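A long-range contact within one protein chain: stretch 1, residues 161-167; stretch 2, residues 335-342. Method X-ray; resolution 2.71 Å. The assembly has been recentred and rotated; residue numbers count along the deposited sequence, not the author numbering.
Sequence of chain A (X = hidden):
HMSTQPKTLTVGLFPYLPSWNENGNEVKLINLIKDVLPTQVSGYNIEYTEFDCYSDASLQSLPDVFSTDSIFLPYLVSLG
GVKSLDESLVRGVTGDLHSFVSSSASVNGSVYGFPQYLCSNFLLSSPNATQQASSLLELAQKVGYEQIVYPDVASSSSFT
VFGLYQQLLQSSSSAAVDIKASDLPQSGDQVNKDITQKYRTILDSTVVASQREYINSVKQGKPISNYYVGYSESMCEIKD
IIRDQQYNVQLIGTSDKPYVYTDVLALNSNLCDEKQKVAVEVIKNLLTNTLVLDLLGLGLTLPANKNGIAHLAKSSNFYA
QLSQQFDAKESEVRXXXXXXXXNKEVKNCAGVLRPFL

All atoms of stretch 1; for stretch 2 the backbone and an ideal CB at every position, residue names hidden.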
# COMPACT_ATOMS: atom_id res chain seq x y z
N VAL A 161 -11.69 6.65 -4.06
CA VAL A 161 -12.28 7.69 -4.89
C VAL A 161 -11.29 8.83 -5.09
O VAL A 161 -11.09 9.31 -6.21
CB VAL A 161 -13.57 8.25 -4.26
CG1 VAL A 161 -14.02 9.51 -4.98
CG2 VAL A 161 -14.67 7.19 -4.28
N PHE A 162 -10.66 9.25 -3.99
CA PHE A 162 -9.64 10.29 -4.04
C PHE A 162 -8.43 9.85 -4.86
O PHE A 162 -7.89 10.63 -5.65
CB PHE A 162 -9.20 10.65 -2.61
CG PHE A 162 -7.95 11.50 -2.56
CD1 PHE A 162 -8.02 12.86 -2.78
CD2 PHE A 162 -6.72 10.93 -2.27
CE1 PHE A 162 -6.88 13.64 -2.73
CE2 PHE A 162 -5.58 11.70 -2.22
CZ PHE A 162 -5.66 13.06 -2.45
N GLY A 163 -8.02 8.60 -4.68
CA GLY A 163 -6.84 8.08 -5.35
C GLY A 163 -6.96 7.98 -6.85
O GLY A 163 -6.13 8.50 -7.59
N LEU A 164 -8.01 7.30 -7.31
CA LEU A 164 -8.21 7.07 -8.74
C LEU A 164 -8.38 8.37 -9.52
O LEU A 164 -7.90 8.49 -10.65
CB LEU A 164 -9.41 6.16 -8.99
CG LEU A 164 -9.26 4.71 -8.53
CD1 LEU A 164 -10.45 3.89 -8.99
CD2 LEU A 164 -7.96 4.11 -9.05
N TYR A 165 -9.06 9.34 -8.92
CA TYR A 165 -9.25 10.64 -9.55
C TYR A 165 -7.91 11.32 -9.81
O TYR A 165 -7.66 11.82 -10.90
CB TYR A 165 -10.14 11.54 -8.69
CG TYR A 165 -10.36 12.92 -9.27
CD1 TYR A 165 -11.36 13.16 -10.20
CD2 TYR A 165 -9.56 13.99 -8.88
CE1 TYR A 165 -11.56 14.43 -10.73
CE2 TYR A 165 -9.74 15.26 -9.40
CZ TYR A 165 -10.75 15.47 -10.33
OH TYR A 165 -10.93 16.73 -10.85
N GLN A 166 -7.05 11.32 -8.80
CA GLN A 166 -5.74 11.96 -8.91
C GLN A 166 -4.80 11.20 -9.84
O GLN A 166 -3.94 11.79 -10.49
CB GLN A 166 -5.11 12.14 -7.53
CG GLN A 166 -5.91 13.03 -6.59
CD GLN A 166 -5.99 14.46 -7.07
OE1 GLN A 166 -5.12 14.94 -7.81
NE2 GLN A 166 -7.04 15.17 -6.66
N GLN A 167 -4.97 9.88 -9.89
CA GLN A 167 -4.15 9.06 -10.78
C GLN A 167 -4.50 9.30 -12.24
O GLN A 167 -3.62 9.39 -13.10
CB GLN A 167 -4.30 7.57 -10.44
CG GLN A 167 -3.69 7.17 -9.10
CD GLN A 167 -3.77 5.67 -8.87
OE1 GLN A 167 -3.70 4.88 -9.81
NE2 GLN A 167 -3.91 5.28 -7.61
N UNK A 335 4.01 7.08 -7.48
CA UNK A 335 3.56 7.09 -6.08
C UNK A 335 2.89 8.41 -5.74
O UNK A 335 3.53 9.47 -5.77
CB UNK A 335 4.73 6.84 -5.13
N UNK A 336 1.61 8.36 -5.41
CA UNK A 336 0.85 9.56 -5.07
C UNK A 336 1.11 9.98 -3.63
O UNK A 336 0.94 9.20 -2.70
CB UNK A 336 -0.65 9.33 -5.29
N UNK A 337 1.54 11.23 -3.44
CA UNK A 337 1.82 11.76 -2.11
C UNK A 337 1.20 13.15 -1.92
O UNK A 337 0.90 13.85 -2.89
CB UNK A 337 3.33 11.82 -1.88
N UNK A 338 1.02 13.54 -0.66
CA UNK A 338 0.40 14.81 -0.33
C UNK A 338 1.40 15.77 0.31
O UNK A 338 2.13 15.40 1.23
CB UNK A 338 -0.79 14.59 0.61
N UNK A 339 1.41 17.01 -0.16
CA UNK A 339 2.38 18.00 0.30
C UNK A 339 1.95 18.72 1.58
O UNK A 339 2.72 18.78 2.54
CB UNK A 339 2.62 19.03 -0.81
N UNK A 340 0.74 19.26 1.59
CA UNK A 340 0.29 20.07 2.72
C UNK A 340 -1.06 19.66 3.29
O UNK A 340 -1.78 20.49 3.85
CB UNK A 340 0.22 21.54 2.30
N UNK A 341 -1.42 18.39 3.15
CA UNK A 341 -2.69 17.90 3.67
C UNK A 341 -2.66 16.41 3.98
O UNK A 341 -1.74 15.70 3.57
CB UNK A 341 -3.81 18.19 2.67
N UNK A 342 -3.67 15.94 4.70
CA UNK A 342 -3.75 14.53 5.07
C UNK A 342 -5.16 13.97 4.93
O UNK A 342 -5.82 14.16 3.91
CB UNK A 342 -3.26 14.34 6.51

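Stretch 1 is a continuous helical segment, and the strand formed by positions 335-338 passes it with an axis-to-axis approach of 10.0 Å at an angle of 112°. At that spacing the contact depends on side chains reaching across from the strand, in one place to the backbone of the helix.

Position 335 lies out of reach of the helix, with nothing of stretch 1 within 5.5 Å of its ideal CB. The extended backbone would suit a beta-branched residue but does not demand one. The residue is V335.

At position 336 CA-to-CB points toward the helix, and the ideal CB stops 5.3 Å from CG of Q167. Beyond it lie the ring of F162, the backbone of G163, where no side chain intervenes, and the aliphatic part of Q166. This is a largely apolar hollow with room for several more carbons; leucine, isoleucine or methionine would fit the description. The residue is L336, chi1 t and chi2 p, which sends CD2 into the hollow. CD2 lies 3.7 Å from CB of Q166, 4.2 Å from O of G163 and 4.3 Å from CE2 of F162, and L336 has the largest area covered by the helix of any residue in stretch 2.

Position 337 follows the alternation of the strand and turns away, so stretch 1 places little constraint on it and a long polar chain is as acceptable as an apolar one. It is R337, whose guanidinium is hydrogen-bonded elsewhere in the structure.

Position 338 points sideways, its ideal CB more than 5.5 Å from the helix, yet the far end of the F162 ring is on that side. A small or medium apolar side chain would suit. C338, chi1 m, brings SG to 4.5 Å from CZ of F162, a loose apolar contact.

Positions 339 and 340 are out of reach, and the helix gives no preference at either. They are V339 and D340.

At position 341 CA-to-CB again points toward the helix, but no atom of stretch 1 comes within 5.5 Å of the ideal CB. Only a long side chain could bridge the gap, and the tip of F162 favours an apolar or aromatic one. F341, chi1 p, reaches across: its CE2 lies 3.8 Å from CZ of F162, which sits at the edge of the F341 ring.

Position 342 is out of reach, so stretch 1 sets no preference; it lies at the N-cap position before a helix, where a small polar residue is common, and the residue is A342. No hydrogen bond joins the two stretches.

Stretch 2, residues 335-342: VLRCVDFA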
# COMPACT_ATOMS: atom_id res chain seq x y z
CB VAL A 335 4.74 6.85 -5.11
CG1 VAL A 335 4.26 6.99 -3.67
CG2 VAL A 335 5.36 5.48 -5.34
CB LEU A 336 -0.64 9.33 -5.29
CG LEU A 336 -1.57 10.51 -5.02
CD1 LEU A 336 -1.21 11.69 -5.90
CD2 LEU A 336 -3.02 10.11 -5.22
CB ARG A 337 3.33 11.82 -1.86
CG ARG A 337 4.04 10.49 -2.02
CD ARG A 337 5.47 10.55 -1.50
NE ARG A 337 6.24 11.61 -2.15
CZ ARG A 337 7.52 11.86 -1.89
NH1 ARG A 337 8.14 12.84 -2.53
NH2 ARG A 337 8.17 11.14 -0.99
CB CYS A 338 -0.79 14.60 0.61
SG CYS A 338 -1.94 13.32 0.06
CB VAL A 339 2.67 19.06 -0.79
CG1 VAL A 339 3.56 20.16 -0.24
CG2 VAL A 339 3.32 18.41 -2.00
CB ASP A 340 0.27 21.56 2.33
CG ASP A 340 -0.48 21.80 1.02
OD1 ASP A 340 -1.28 20.94 0.61
OD2 ASP A 340 -0.25 22.87 0.41
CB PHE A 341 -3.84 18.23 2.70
CG PHE A 341 -3.76 17.49 1.39
CD1 PHE A 341 -2.94 17.96 0.37
CD2 PHE A 341 -4.51 16.35 1.17
CE1 PHE A 341 -2.87 17.29 -0.84
CE2 PHE A 341 -4.45 15.68 -0.04
CZ PHE A 341 -3.63 16.15 -1.04
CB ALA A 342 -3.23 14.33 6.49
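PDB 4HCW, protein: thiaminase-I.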